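DnaD domain protein (Enterococcus faecalis, PDB 2I5U) is of unknown function but probably takes part in initiating DNA replication, as DnaB/DnaD family proteins do, this chain being its helical DnaD domain. Local coordinates at residues A[5-10]-A[48-53]; A[11-16]-A[56-61]; A[43-48]-A[65-70]. All coordinates share one frame; numbering follows the deposited sequence. Where two conformers were deposited one is given.

Interaction 1 of 3, residues A[5-10]-A[48-53]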
ATOM      1  N   ARG A   5      -4.770   0.689  -7.490  1.00 21.74           N
ATOM      2  CA  ARG A   5      -6.223   0.579  -7.617  1.00 21.88           C
ATOM      3  C   ARG A   5      -6.624  -0.755  -8.275  1.00 20.18           C
ATOM      4  O   ARG A   5      -7.615  -1.385  -7.866  1.00 18.99           O
ATOM      5  CB  ARG A   5      -6.855   1.762  -8.387  1.00 21.82           C
ATOM      6  CG  ARG A   5      -8.372   1.719  -8.367  1.00 23.47           C
ATOM      7  CD  ARG A   5      -9.043   2.814  -9.209  1.00 27.04           C
ATOM      8  NE  ARG A   5      -9.045   4.120  -8.555  1.00 32.68           N
ATOM      9  CZ  ARG A   5      -8.481   5.225  -9.048  1.00 34.26           C
ATOM     10  NH1 ARG A   5      -8.542   6.366  -8.357  1.00 36.33           N
ATOM     11  NH2 ARG A   5      -7.853   5.210 -10.228  1.00 36.11           N
ATOM     12  N   SER A   6      -5.856  -1.194  -9.273  1.00 19.44           N
ATOM     13  CA  SER A   6      -6.190  -2.434 -10.002  1.00 20.37           C
ATOM     14  C   SER A   6      -6.068  -3.683  -9.123  1.00 18.95           C
ATOM     15  O   SER A   6      -6.943  -4.550  -9.132  1.00 18.71           O
ATOM     16  CB  SER A   6      -5.310  -2.620 -11.234  1.00 21.26           C
ATOM     17  OG  SER A   6      -5.388  -1.499 -12.101  1.00 26.36           O
ATOM     18  N   ILE A   7      -4.976  -3.814  -8.388  1.00 17.84           N
ATOM     19  CA  ILE A   7      -4.837  -4.973  -7.530  1.00 17.17           C
ATOM     20  C   ILE A   7      -5.899  -4.968  -6.436  1.00 16.59           C
ATOM     21  O   ILE A   7      -6.450  -6.010  -6.102  1.00 16.98           O
ATOM     22  CB  ILE A   7      -3.393  -5.193  -6.986  1.00 16.59           C
ATOM     23  CG1 ILE A   7      -3.302  -6.583  -6.351  1.00 16.70           C
ATOM     24  CG2 ILE A   7      -2.969  -4.091  -6.023  1.00 18.04           C
ATOM     25  CD1 ILE A   7      -1.940  -7.042  -6.009  1.00 19.07           C
ATOM     26  N   TRP A   8      -6.224  -3.795  -5.892  1.00 15.83           N
ATOM     27  CA  TRP A   8      -7.291  -3.658  -4.911  1.00 15.86           C
ATOM     28  C   TRP A   8      -8.640  -4.085  -5.491  1.00 15.38           C
ATOM     29  O   TRP A   8      -9.319  -4.986  -4.973  1.00 16.04           O
ATOM     30  CB  TRP A   8      -7.350  -2.204  -4.439  1.00 16.02           C
ATOM     31  CG  TRP A   8      -8.385  -1.868  -3.399  1.00 16.30           C
ATOM     32  CD1 TRP A   8      -9.706  -1.602  -3.609  1.00 17.62           C
ATOM     33  CD2 TRP A   8      -8.158  -1.667  -1.997  1.00 16.75           C
ATOM     34  NE1 TRP A   8     -10.320  -1.279  -2.428  1.00 18.54           N
ATOM     35  CE2 TRP A   8      -9.393  -1.316  -1.423  1.00 17.10           C
ATOM     36  CE3 TRP A   8      -7.024  -1.770  -1.161  1.00 16.59           C
ATOM     37  CZ2 TRP A   8      -9.541  -1.086  -0.058  1.00 18.69           C
ATOM     38  CZ3 TRP A   8      -7.182  -1.516   0.192  1.00 18.07           C
ATOM     39  CH2 TRP A   8      -8.420  -1.176   0.720  1.00 17.96           C
ATOM     40  N   GLU A   9      -9.032  -3.450  -6.596  1.00 16.12           N
ATOM     41  CA  GLU A   9     -10.375  -3.645  -7.123  1.00 16.74           C
ATOM     42  C   GLU A   9     -10.628  -5.006  -7.762  1.00 16.80           C
ATOM     43  O   GLU A   9     -11.770  -5.444  -7.817  1.00 19.01           O
ATOM     44  CB  GLU A   9     -10.738  -2.505  -8.082  1.00 17.58           C
ATOM     45  CG  GLU A   9     -10.808  -1.187  -7.342  1.00 18.29           C
ATOM     46  CD  GLU A   9     -11.332  -0.044  -8.163  1.00 20.12           C
ATOM     47  OE1 GLU A   9     -11.285  -0.127  -9.422  1.00 22.88           O
ATOM     48  OE2 GLU A   9     -11.752   0.974  -7.533  1.00 20.98           O
ATOM     49  N   ASN A  10      -9.576  -5.695  -8.196  1.00 16.26           N
ATOM     50  CA  ASN A  10      -9.735  -7.014  -8.796  1.00 15.68           C
ATOM     51  C   ASN A  10      -9.550  -8.157  -7.815  1.00 16.16           C
ATOM     52  O   ASN A  10      -9.531  -9.325  -8.219  1.00 17.79           O
ATOM     53  CB  ASN A  10      -8.791  -7.153  -9.990  1.00 15.75           C
ATOM     54  CG  ASN A  10      -9.237  -6.305 -11.145  1.00 16.98           C
ATOM     55  OD1 ASN A  10     -10.203  -6.664 -11.836  1.00 19.68           O
ATOM     56  ND2 ASN A  10      -8.584  -5.159 -11.345  1.00 19.74           N
ATOM     57  N   ALA A  48       2.192  -5.267   0.031  1.00 16.68           N
ATOM     58  CA  ALA A  48       1.375  -5.313   1.246  1.00 16.62           C
ATOM     59  C   ALA A  48      -0.044  -5.774   0.892  1.00 16.32           C
ATOM     60  O   ALA A  48      -0.656  -6.523   1.636  1.00 17.16           O
ATOM     61  CB  ALA A  48       1.341  -3.945   1.954  1.00 17.40           C
ATOM     62  N   ILE A  49      -0.577  -5.325  -0.230  1.00 16.84           N
ATOM     63  CA  ILE A  49      -1.921  -5.767  -0.640  1.00 17.08           C
ATOM     64  C   ILE A  49      -1.947  -7.263  -0.930  1.00 17.24           C
ATOM     65  O   ILE A  49      -2.878  -7.982  -0.503  1.00 17.42           O
ATOM     66  CB  ILE A  49      -2.432  -4.966  -1.860  1.00 17.83           C
ATOM     67  CG1 ILE A  49      -2.700  -3.530  -1.420  1.00 17.77           C
ATOM     68  CG2 ILE A  49      -3.698  -5.574  -2.430  1.00 18.03           C
ATOM     69  CD1 ILE A  49      -2.973  -2.538  -2.599  1.00 17.62           C
ATOM     70  N   GLU A  50      -0.911  -7.752  -1.587  1.00 17.43           N
ATOM     71  CA  GLU A  50      -0.771  -9.202  -1.833  1.00 18.37           C
ATOM     72  C   GLU A  50      -0.740  -9.993  -0.532  1.00 16.85           C
ATOM     73  O   GLU A  50      -1.383 -11.043  -0.408  1.00 17.44           O
ATOM     74  CB  GLU A  50       0.503  -9.491  -2.624  1.00 18.27           C
ATOM     75  CG  GLU A  50       0.388  -9.059  -4.068  1.00 22.60           C
ATOM     76  CD  GLU A  50       1.609  -9.380  -4.893  1.00 23.94           C
ATOM     77  OE1 GLU A  50       2.739  -9.170  -4.402  1.00 30.06           O
ATOM     78  OE2 GLU A  50       1.430  -9.829  -6.055  1.00 32.06           O
ATOM     79  N   ILE A  51       0.001  -9.484   0.445  1.00 16.57           N
ATOM     80  CA  ILE A  51       0.076 -10.134   1.774  1.00 16.75           C
ATOM     81  C   ILE A  51      -1.314 -10.184   2.434  1.00 16.10           C
ATOM     82  O   ILE A  51      -1.716 -11.200   2.984  1.00 16.55           O
ATOM     83  CB  ILE A  51       1.099  -9.405   2.673  1.00 16.50           C
ATOM     84  CG1 ILE A  51       2.529  -9.657   2.176  1.00 17.71           C
ATOM     85  CG2 ILE A  51       0.979  -9.846   4.114  1.00 16.85           C
ATOM     86  CD1 ILE A  51       3.582  -8.736   2.765  1.00 18.88           C
ATOM     87  N   ALA A  52      -2.059  -9.100   2.318  1.00 15.99           N
ATOM     88  CA  ALA A  52      -3.397  -9.019   2.875  1.00 15.85           C
ATOM     89  C   ALA A  52      -4.348  -9.992   2.180  1.00 15.78           C
ATOM     90  O   ALA A  52      -5.204 -10.601   2.827  1.00 15.44           O
ATOM     91  CB  ALA A  52      -3.924  -7.564   2.756  1.00 16.06           C
ATOM     92  N   ILE A  53      -4.227 -10.116   0.863  1.00 15.44           N
ATOM     93  CA  ILE A  53      -5.024 -11.101   0.119  1.00 15.42           C
ATOM     94  C   ILE A  53      -4.757 -12.518   0.639  1.00 15.59           C
ATOM     95  O   ILE A  53      -5.686 -13.281   0.933  1.00 15.03           O
ATOM     96  CB  ILE A  53      -4.756 -11.060  -1.395  1.00 15.88           C
ATOM     97  CG1 ILE A  53      -5.251  -9.747  -1.994  1.00 15.57           C
ATOM     98  CG2 ILE A  53      -5.501 -12.214  -2.103  1.00 15.08           C
ATOM     99  CD1 ILE A  53      -4.655  -9.442  -3.362  1.00 16.17           C
TER
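I7 meets I49 through a first torsion that sets I7 CG1 anti to its own backbone N (chi1 -168°) and leaves I7 CG2 flanked by N and C of its backbone; on I49 it is CG2 that stands anti to the backbone N. With the side chain of I7 directed at the other helix, CG2 and, less closely, CG1 pack on I49. I7 CG2 is 3.8 Å from I49 CD1 and 4.0 Å from I49 CG2, the two isoleucines lying alongside with their ends pointing opposite ways. The extended second torsion of I7 carries CD1 on to E50, where I7 CD1 touches E50 CG at 3.6 Å and the two side chains are roughly perpendicular. E50 therefore presents its aliphatic part to the isoleucine, and its carboxylate makes a long, weak ion pair with K47. I53 adds a looser contact, I53 CD1 lying 4.4 Å from I7 CG1.

On the buried side, I49 CD1 comes to the edge of the W8 indole, near the ring plane, rather than over a face. The closest ring atom is W8 CE3. The contacts between the two segments are made by carbon atoms. Within segment 5-10, S6 O accepts from N10 N and, at 2.8 Å, from N10 ND2 (N-H...O angle 156°). These donors approach from opposite faces of the carbonyl plane, a double grip on S6 O just where N10 leaves helical geometry.

The axes of helix 5-9 and helix 48-53 run nearly parallel, 6° apart and 10.4 Å at closest approach, so that the N-terminal helix 2-9 packs along helix 38-55. F13 of the following loop touches W8, I49 and I53, and I63 of helix 60-73 packs on I49.

Interaction 2 of 3, residues A[11-16]-A[56-61]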
ATOM      1  N   ASN A  11      -9.426  -7.843  -6.532  1.00 15.91           N
ATOM      2  CA  ASN A  11      -9.142  -8.892  -5.565  1.00 16.25           C
ATOM      3  C   ASN A  11     -10.086  -8.909  -4.386  1.00 16.85           C
ATOM      4  O   ASN A  11      -9.746  -9.436  -3.329  1.00 17.41           O
ATOM      5  CB  ASN A  11      -7.662  -8.860  -5.156  1.00 16.07           C
ATOM      6  CG  ASN A  11      -6.766  -9.353  -6.249  1.00 17.09           C
ATOM      7  OD1 ASN A  11      -6.047  -8.578  -6.898  1.00 19.25           O
ATOM      8  ND2 ASN A  11      -6.839 -10.630  -6.511  1.00 16.18           N
ATOM      9  N   GLY A  12     -11.288  -8.402  -4.605  1.00 17.64           N
ATOM     10  CA  GLY A  12     -12.368  -8.535  -3.624  1.00 18.32           C
ATOM     11  C   GLY A  12     -12.352  -7.527  -2.499  1.00 18.68           C
ATOM     12  O   GLY A  12     -13.013  -7.741  -1.470  1.00 20.91           O
ATOM     13  N   PHE A  13     -11.612  -6.440  -2.664  1.00 18.19           N
ATOM     14  CA  PHE A  13     -11.642  -5.328  -1.719  1.00 18.14           C
ATOM     15  C   PHE A  13     -12.797  -4.377  -1.986  1.00 19.22           C
ATOM     16  O   PHE A  13     -12.992  -3.441  -1.223  1.00 19.62           O
ATOM     17  CB  PHE A  13     -10.373  -4.500  -1.825  1.00 18.13           C
ATOM     18  CG  PHE A  13      -9.125  -5.162  -1.270  1.00 16.92           C
ATOM     19  CD1 PHE A  13      -8.578  -4.734  -0.059  1.00 17.50           C
ATOM     20  CD2 PHE A  13      -8.432  -6.111  -2.011  1.00 17.73           C
ATOM     21  CE1 PHE A  13      -7.437  -5.310   0.432  1.00 18.41           C
ATOM     22  CE2 PHE A  13      -7.280  -6.683  -1.518  1.00 16.79           C
ATOM     23  CZ  PHE A  13      -6.768  -6.264  -0.303  1.00 17.68           C
ATOM     24  N   GLY A  14     -13.492  -4.565  -3.085  1.00 19.25           N
ATOM     25  CA  GLY A  14     -14.485  -3.588  -3.522  1.00 18.72           C
ATOM     26  C   GLY A  14     -13.848  -2.387  -4.175  1.00 18.94           C
ATOM     27  O   GLY A  14     -12.652  -2.367  -4.488  1.00 19.34           O
ATOM     28  N   LEU A  15     -14.650  -1.342  -4.359  1.00 19.06           N
ATOM     29  CA  LEU A  15     -14.168  -0.105  -4.930  1.00 19.73           C
ATOM     30  C   LEU A  15     -13.091   0.506  -4.053  1.00 19.44           C
ATOM     31  O   LEU A  15     -13.154   0.418  -2.833  1.00 19.09           O
ATOM     32  CB  LEU A  15     -15.312   0.903  -5.047  1.00 20.98           C
ATOM     33  CG  LEU A  15     -16.502   0.532  -5.907  1.00 23.72           C
ATOM     34  CD1 LEU A  15     -17.605   1.613  -5.805  1.00 25.63           C
ATOM     35  CD2 LEU A  15     -16.034   0.337  -7.332  1.00 27.21           C
HETATM   36  N   MSE A  16     -12.105   1.131  -4.675  0.50 19.64           N
HETATM   37  CA  MSE A  16     -11.142   1.940  -3.937  1.00 19.38           C
HETATM   38  C   MSE A  16     -11.798   3.258  -3.531  1.00 19.46           C
HETATM   39  O   MSE A  16     -12.165   4.051  -4.374  1.00 19.74           O
HETATM   40  CB  MSE A  16      -9.891   2.216  -4.794  1.00 19.88           C
HETATM   41  CG  MSE A  16      -8.978   3.262  -4.264  1.00 20.59           C
HETATM   42 SE   MSE A  16      -8.122   2.528  -2.799  0.35 19.27          SE
HETATM   43  CE  MSE A  16      -6.791   1.486  -3.822  0.50 17.00           C
ATOM     44  N   ASN A  56      -6.152 -13.203   3.950  1.00 14.22           N
ATOM     45  CA  ASN A  56      -7.583 -12.941   3.953  1.00 14.82           C
ATOM     46  C   ASN A  56      -7.985 -11.867   4.927  1.00 15.12           C
ATOM     47  O   ASN A  56      -8.978 -12.013   5.671  1.00 16.22           O
ATOM     48  CB  ASN A  56      -8.395 -14.214   4.149  1.00 15.08           C
ATOM     49  CG  ASN A  56      -9.674 -14.177   3.377  1.00 16.78           C
ATOM     50  OD1 ASN A  56      -9.914 -13.231   2.635  1.00 17.76           O
ATOM     51  ND2 ASN A  56     -10.492 -15.187   3.518  1.00 18.04           N
ATOM     52  N   ALA A  57      -7.212 -10.787   4.900  1.00 15.73           N
ATOM     53  CA  ALA A  57      -7.471  -9.595   5.710  1.00 15.63           C
ATOM     54  C   ALA A  57      -7.476  -8.388   4.771  1.00 15.62           C
ATOM     55  O   ALA A  57      -6.598  -7.530   4.809  1.00 15.91           O
ATOM     56  CB  ALA A  57      -6.395  -9.457   6.819  1.00 16.89           C
ATOM     57  N   ARG A  58      -8.457  -8.381   3.877  1.00 16.28           N
ATOM     58  CA  ARG A  58      -8.514  -7.468   2.778  1.00 16.22           C
ATOM     59  C   ARG A  58      -9.139  -6.157   3.221  1.00 16.10           C
ATOM     60  O   ARG A  58     -10.274  -5.808   2.850  1.00 16.70           O
ATOM     61  CB  ARG A  58      -9.258  -8.071   1.605  1.00 16.43           C
ATOM     62  CG  ARG A  58      -8.479  -9.196   0.959  1.00 16.34           C
ATOM     63  CD  ARG A  58      -9.255  -9.897  -0.080  1.00 16.68           C
ATOM     64  NE  ARG A  58     -10.213 -10.833   0.483  1.00 16.61           N
ATOM     65  CZ  ARG A  58     -10.992 -11.628  -0.243  1.00 15.19           C
ATOM     66  NH1 ARG A  58     -10.993 -11.514  -1.575  1.00 15.85           N
ATOM     67  NH2 ARG A  58     -11.811 -12.497   0.350  1.00 16.30           N
ATOM     68  N   ASN A  59      -8.357  -5.412   3.988  1.00 16.30           N
ATOM     69  CA  ASN A  59      -8.783  -4.084   4.477  1.00 16.26           C
ATOM     70  C   ASN A  59      -7.585  -3.191   4.719  1.00 16.54           C
ATOM     71  O   ASN A  59      -6.451  -3.657   4.877  1.00 16.20           O
ATOM     72  CB  ASN A  59      -9.620  -4.201   5.745  1.00 16.43           C
ATOM     73  CG  ASN A  59      -8.863  -4.859   6.876  1.00 16.58           C
ATOM     74  OD1 ASN A  59      -8.003  -4.241   7.504  1.00 20.62           O
ATOM     75  ND2 ASN A  59      -9.179  -6.108   7.141  1.00 20.07           N
ATOM     76  N   TYR A  60      -7.845  -1.894   4.721  1.00 15.78           N
ATOM     77  CA  TYR A  60      -6.776  -0.910   4.868  1.00 15.93           C
ATOM     78  C   TYR A  60      -6.062  -1.042   6.209  1.00 16.51           C
ATOM     79  O   TYR A  60      -4.854  -0.834   6.295  1.00 17.61           O
ATOM     80  CB  TYR A  60      -7.300   0.512   4.669  1.00 16.97           C
ATOM     81  CG  TYR A  60      -6.225   1.536   4.878  1.00 16.65           C
ATOM     82  CD1 TYR A  60      -5.252   1.745   3.928  1.00 17.30           C
ATOM     83  CD2 TYR A  60      -6.155   2.288   6.051  1.00 16.58           C
ATOM     84  CE1 TYR A  60      -4.233   2.688   4.121  1.00 18.58           C
ATOM     85  CE2 TYR A  60      -5.162   3.221   6.245  1.00 17.53           C
ATOM     86  CZ  TYR A  60      -4.186   3.407   5.292  1.00 18.53           C
ATOM     87  OH  TYR A  60      -3.211   4.380   5.531  1.00 19.98           O
ATOM     88  N   ASN A  61      -6.808  -1.327   7.268  1.00 16.75           N
ATOM     89  CA  ASN A  61      -6.179  -1.426   8.589  1.00 16.49           C
ATOM     90  C   ASN A  61      -5.020  -2.414   8.594  1.00 16.41           C
ATOM     91  O   ASN A  61      -3.953  -2.124   9.108  1.00 17.99           O
ATOM     92  CB  ASN A  61      -7.200  -1.796   9.662  1.00 16.72           C
ATOM     93  CG  ASN A  61      -8.157  -0.655   9.994  1.00 16.30           C
ATOM     94  OD1 ASN A  61      -7.784   0.525   9.961  1.00 18.77           O
ATOM     95  ND2 ASN A  61      -9.366  -1.006  10.373  1.00 18.33           N
TER
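The junction between helix 38-55 and helix 60-73 turns at R58, the centre of an inverse gamma turn, and there it receives F13 and N11 from the loop that follows helix 2-9. R58 CB lies over one face of the F13 ring, offset toward its rim and 3.6 Å from the ring centroid, a CH-pi contact. Around it the fit is close: F13 CE1 stands 3.4 Å from R58 CA, and R58 CG follows at 3.6 Å from F13 CZ. The aliphatic part of the arginine thus spreads over the ring, whereas its guanidinium plane is turned 85° from the ring plane.

The bend that changes direction is at chi3 (-78°), which carries NE out of the extended line. Beyond it, R58 NH1 donates to N11 O at 3.0 Å, with a nearly straight N-H...O angle of 161°. The acceptor lies in the guanidinium plane, but seen from N11 the donor sits above the carbonyl plane. R58 CD also comes within 3.3 Å of N11 O, and G12 lies beside the same group with its O over one guanidinium face.

This junction is a helix-to-helix turn with recognisable ends. N56, with positive phi, closes helix 38-55 in a Schellman motif, and N59 is the N-cap of helix 60-73, its OD1 accepting from Y62 N. Between them the arginine has a second, weak bond, R58 NH2 to N56 OD1 at 3.1 Å, and N59 N makes a weak bond to A57 O. At the protein surface the guanidinium thus joins the loop by a good bond and N56 by a weak one. Deeper in, the F13 ring also touches I63 of helix 60-73.

Interaction 3 of 3, residues A[43-48]-A[65-70]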
ATOM      1  N   GLN A  43       5.530  -0.243  -5.397  0.50 20.08           N
ATOM      2  CA  GLN A  43       5.792  -1.677  -5.298  0.50 20.19           C
ATOM      3  C   GLN A  43       5.580  -2.203  -3.879  0.50 19.90           C
ATOM      4  O   GLN A  43       5.064  -3.300  -3.696  0.50 19.75           O
ATOM      5  CB  GLN A  43       7.220  -1.998  -5.762  0.50 20.18           C
ATOM      6  CG  GLN A  43       7.427  -1.836  -7.267  0.50 20.10           C
ATOM      7  CD  GLN A  43       8.845  -2.159  -7.730  0.50 21.01           C
ATOM      8  OE1 GLN A  43       9.814  -2.073  -6.958  0.50 21.81           O
ATOM      9  NE2 GLN A  43       8.978  -2.495  -9.008  0.50 21.00           N
ATOM     10  N   LEU A  44       5.964  -1.416  -2.877  1.00 19.94           N
ATOM     11  CA  LEU A  44       5.757  -1.806  -1.479  1.00 19.57           C
ATOM     12  C   LEU A  44       4.265  -1.929  -1.171  1.00 19.15           C
ATOM     13  O   LEU A  44       3.823  -2.878  -0.539  1.00 18.80           O
ATOM     14  CB  LEU A  44       6.383  -0.801  -0.516  1.00 20.22           C
ATOM     15  CG  LEU A  44       7.916  -0.830  -0.426  1.00 20.77           C
ATOM     16  CD1 LEU A  44       8.438   0.368   0.380  1.00 22.60           C
ATOM     17  CD2 LEU A  44       8.398  -2.131   0.177  1.00 22.87           C
ATOM     18  N   ILE A  45       3.481  -0.979  -1.652  1.00 18.44           N
ATOM     19  CA  ILE A  45       2.055  -1.018  -1.386  1.00 18.35           C
ATOM     20  C   ILE A  45       1.420  -2.242  -2.077  1.00 17.87           C
ATOM     21  O   ILE A  45       0.626  -2.960  -1.478  1.00 17.70           O
ATOM     22  CB  ILE A  45       1.343   0.300  -1.773  1.00 18.70           C
ATOM     23  CG1 ILE A  45       1.813   1.433  -0.854  1.00 20.42           C
ATOM     24  CG2 ILE A  45      -0.160   0.135  -1.647  1.00 18.99           C
ATOM     25  CD1 ILE A  45       1.529   2.800  -1.388  1.00 21.10           C
ATOM     26  N   VAL A  46       1.793  -2.486  -3.322  1.00 17.01           N
ATOM     27  CA  VAL A  46       1.289  -3.659  -4.030  1.00 17.00           C
ATOM     28  C   VAL A  46       1.604  -4.931  -3.241  1.00 17.09           C
ATOM     29  O   VAL A  46       0.731  -5.810  -3.083  1.00 16.85           O
ATOM     30  CB  VAL A  46       1.867  -3.760  -5.440  1.00 16.75           C
ATOM     31  CG1 VAL A  46       1.519  -5.115  -6.061  1.00 16.96           C
ATOM     32  CG2 VAL A  46       1.347  -2.622  -6.318  1.00 17.06           C
ATOM     33  N   LYS A  47       2.840  -5.046  -2.756  1.00 17.78           N
ATOM     34  CA  LYS A  47       3.236  -6.222  -1.981  1.00 17.44           C
ATOM     35  C   LYS A  47       2.412  -6.369  -0.687  1.00 17.26           C
ATOM     36  O   LYS A  47       2.020  -7.471  -0.320  1.00 17.47           O
ATOM     37  CB  LYS A  47       4.729  -6.182  -1.653  1.00 18.55           C
ATOM     38  CG  LYS A  47       5.230  -7.386  -0.889  1.00 21.06           C
ATOM     39  CD  LYS A  47       5.316  -8.616  -1.777  1.00 28.41           C
ATOM     40  CE  LYS A  47       5.007  -9.903  -1.032  1.00 31.99           C
ATOM     41  NZ  LYS A  47       3.544 -10.194  -1.064  1.00 34.18           N
ATOM     42  N   ALA A  48       2.192  -5.267   0.031  1.00 16.68           N
ATOM     43  CA  ALA A  48       1.375  -5.313   1.246  1.00 16.62           C
ATOM     44  C   ALA A  48      -0.044  -5.774   0.892  1.00 16.32           C
ATOM     45  O   ALA A  48      -0.656  -6.523   1.636  1.00 17.16           O
ATOM     46  CB  ALA A  48       1.341  -3.945   1.954  1.00 17.40           C
ATOM     47  N   ALA A  65      -0.890  -1.450   8.938  1.00 17.61           N
ATOM     48  CA  ALA A  65      -0.000  -2.008   9.965  1.00 18.28           C
ATOM     49  C   ALA A  65       1.285  -2.525   9.336  1.00 18.43           C
ATOM     50  O   ALA A  65       2.391  -2.316   9.882  1.00 19.19           O
ATOM     51  CB  ALA A  65      -0.696  -3.096  10.723  1.00 18.49           C
ATOM     52  N   ILE A  66       1.151  -3.208   8.202  1.00 19.53           N
ATOM     53  CA  ILE A  66       2.318  -3.718   7.489  1.00 19.81           C
ATOM     54  C   ILE A  66       3.228  -2.586   7.047  1.00 20.12           C
ATOM     55  O   ILE A  66       4.432  -2.610   7.262  1.00 20.53           O
ATOM     56  CB  ILE A  66       1.916  -4.519   6.243  1.00 19.62           C
ATOM     57  CG1 ILE A  66       1.105  -5.754   6.625  1.00 21.39           C
ATOM     58  CG2 ILE A  66       3.154  -4.937   5.458  1.00 18.88           C
ATOM     59  CD1 ILE A  66       0.449  -6.462   5.450  1.00 22.47           C
ATOM     60  N   LEU A  67       2.644  -1.599   6.397  1.00 18.10           N
ATOM     61  CA  LEU A  67       3.419  -0.461   5.896  1.00 18.94           C
ATOM     62  C   LEU A  67       4.114   0.340   7.009  1.00 19.96           C
ATOM     63  O   LEU A  67       5.213   0.850   6.802  1.00 20.82           O
ATOM     64  CB  LEU A  67       2.523   0.463   5.057  1.00 18.27           C
ATOM     65  CG  LEU A  67       1.951  -0.161   3.784  1.00 18.44           C
ATOM     66  CD1 LEU A  67       0.960   0.821   3.179  1.00 18.74           C
ATOM     67  CD2 LEU A  67       3.044  -0.562   2.812  1.00 17.27           C
ATOM     68  N   LYS A  68       3.469   0.493   8.163  1.00 19.78           N
ATOM     69  CA  LYS A  68       4.097   1.237   9.282  1.00 21.15           C
ATOM     70  C   LYS A  68       5.366   0.563   9.729  1.00 21.26           C
ATOM     71  O   LYS A  68       6.359   1.243  10.107  1.00 19.98           O
ATOM     72  CB  LYS A  68       3.160   1.336  10.482  1.00 21.66           C
ATOM     73  CG  LYS A  68       2.052   2.323  10.317  1.00 23.50           C
ATOM     74  CD  LYS A  68       1.209   2.398  11.572  1.00 24.68           C
ATOM     75  CE  LYS A  68       0.003   3.309  11.386  1.00 26.51           C
ATOM     76  NZ  LYS A  68      -0.950   3.310  12.568  1.00 29.59           N
ATOM     77  N   ASP A  69       5.342  -0.774   9.755  0.50 21.49           N
ATOM     78  CA  ASP A  69       6.525  -1.567  10.091  0.50 22.13           C
ATOM     79  C   ASP A  69       7.638  -1.244   9.117  0.50 22.46           C
ATOM     80  O   ASP A  69       8.725  -0.822   9.508  0.50 22.62           O
ATOM     81  CB  ASP A  69       6.239  -3.070  10.003  0.50 21.95           C
ATOM     82  CG  ASP A  69       5.345  -3.565  11.103  0.50 23.00           C
ATOM     83  OD1 ASP A  69       5.311  -2.945  12.178  0.50 23.06           O
ATOM     84  OD2 ASP A  69       4.686  -4.604  10.900  0.50 25.12           O
ATOM     85  N   TRP A  70       7.339  -1.418   7.838  1.00 22.41           N
ATOM     86  CA  TRP A  70       8.334  -1.241   6.796  1.00 22.32           C
ATOM     87  C   TRP A  70       8.914   0.172   6.797  1.00 22.57           C
ATOM     88  O   TRP A  70      10.125   0.358   6.600  1.00 22.55           O
ATOM     89  CB  TRP A  70       7.705  -1.573   5.436  1.00 21.94           C
ATOM     90  CG  TRP A  70       7.333  -3.031   5.293  1.00 21.21           C
ATOM     91  CD1 TRP A  70       7.624  -4.043   6.157  1.00 21.92           C
ATOM     92  CD2 TRP A  70       6.620  -3.632   4.200  1.00 21.09           C
ATOM     93  NE1 TRP A  70       7.121  -5.226   5.693  1.00 21.71           N
ATOM     94  CE2 TRP A  70       6.503  -5.007   4.487  1.00 20.90           C
ATOM     95  CE3 TRP A  70       6.056  -3.136   3.019  1.00 20.82           C
ATOM     96  CZ2 TRP A  70       5.879  -5.911   3.614  1.00 21.16           C
ATOM     97  CZ3 TRP A  70       5.419  -4.038   2.149  1.00 20.42           C
ATOM     98  CH2 TRP A  70       5.333  -5.400   2.457  1.00 21.03           C
TER
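W70 pushes the six-membered side of its indole against L44 and A48, and this is the tight part of the contact. Its CD1 nearly eclipses CA (chi2 -7°), which turns the benzo half of the flat ring away from its own backbone and toward helix 38-55. W70 CZ3 reaches L44 O at 3.3 Å, with the oxygen at the ring edge and in the ring plane. That oxygen is already the acceptor for A48 N within its helix. L44 CD2 lies alongside at 3.8 Å from W70 CE3, the leucine and the indole reaching past one another from their two helices. One face of the indole carries I66 CG2 from its own helix.

A48 CB is the common floor for three side chains: L67 CD2 at 3.9 Å, I66 CG2 at 4.1 Å, and W70 through CZ3. The small methyl is matched by the backbone approach, since A48 CA and I66 CA are 6.5 Å apart. I45 CG1 and L67 CD1 meet at 4.2 Å on the inner side, where F24 and I28 of helix 18-32 cover I45 and W27 covers L67.

The solvent side, in contrast to the close-set W70 edge, is K47. Only the beginning of its chain takes part, K47 CG lying 3.9 Å from W70 CH2; the chain then bends and its end leads away from W70.

The segment axes pass 10.1 Å apart with 136° between their N-to-C directions, an antiparallel sense with marked splay. Joined by the short turn 56-59, helix 38-55 and helix 60-73 form a helical hairpin, whose inner surface here belongs to the hydrophobic core of the all-helical DnaD domain.

The segments alternate along the chain: 5-10, 11-16, 43-48, 48-53, 56-61, 65-70, so every pair of contacts crosses in sequence order. Interactions 1 and 2 are neighbours, their centres 7 Å apart, joined by E9 OE2 to M16 N and A52 O to A57 N, both at 2.9 Å and probable hydrogen bonds. Interactions 1 and 3 share helix 38-55 and A48, with centres 11 Å apart; I51 packs on I66 and W70 between them. Interactions 2 and 3 are 14 Å apart, interaction 2 at the start of helix 60-73 and interaction 3 further along it. Helix 38-55 thus receives the N-terminal helix and the returning last helix, tying both ends into one compact domain.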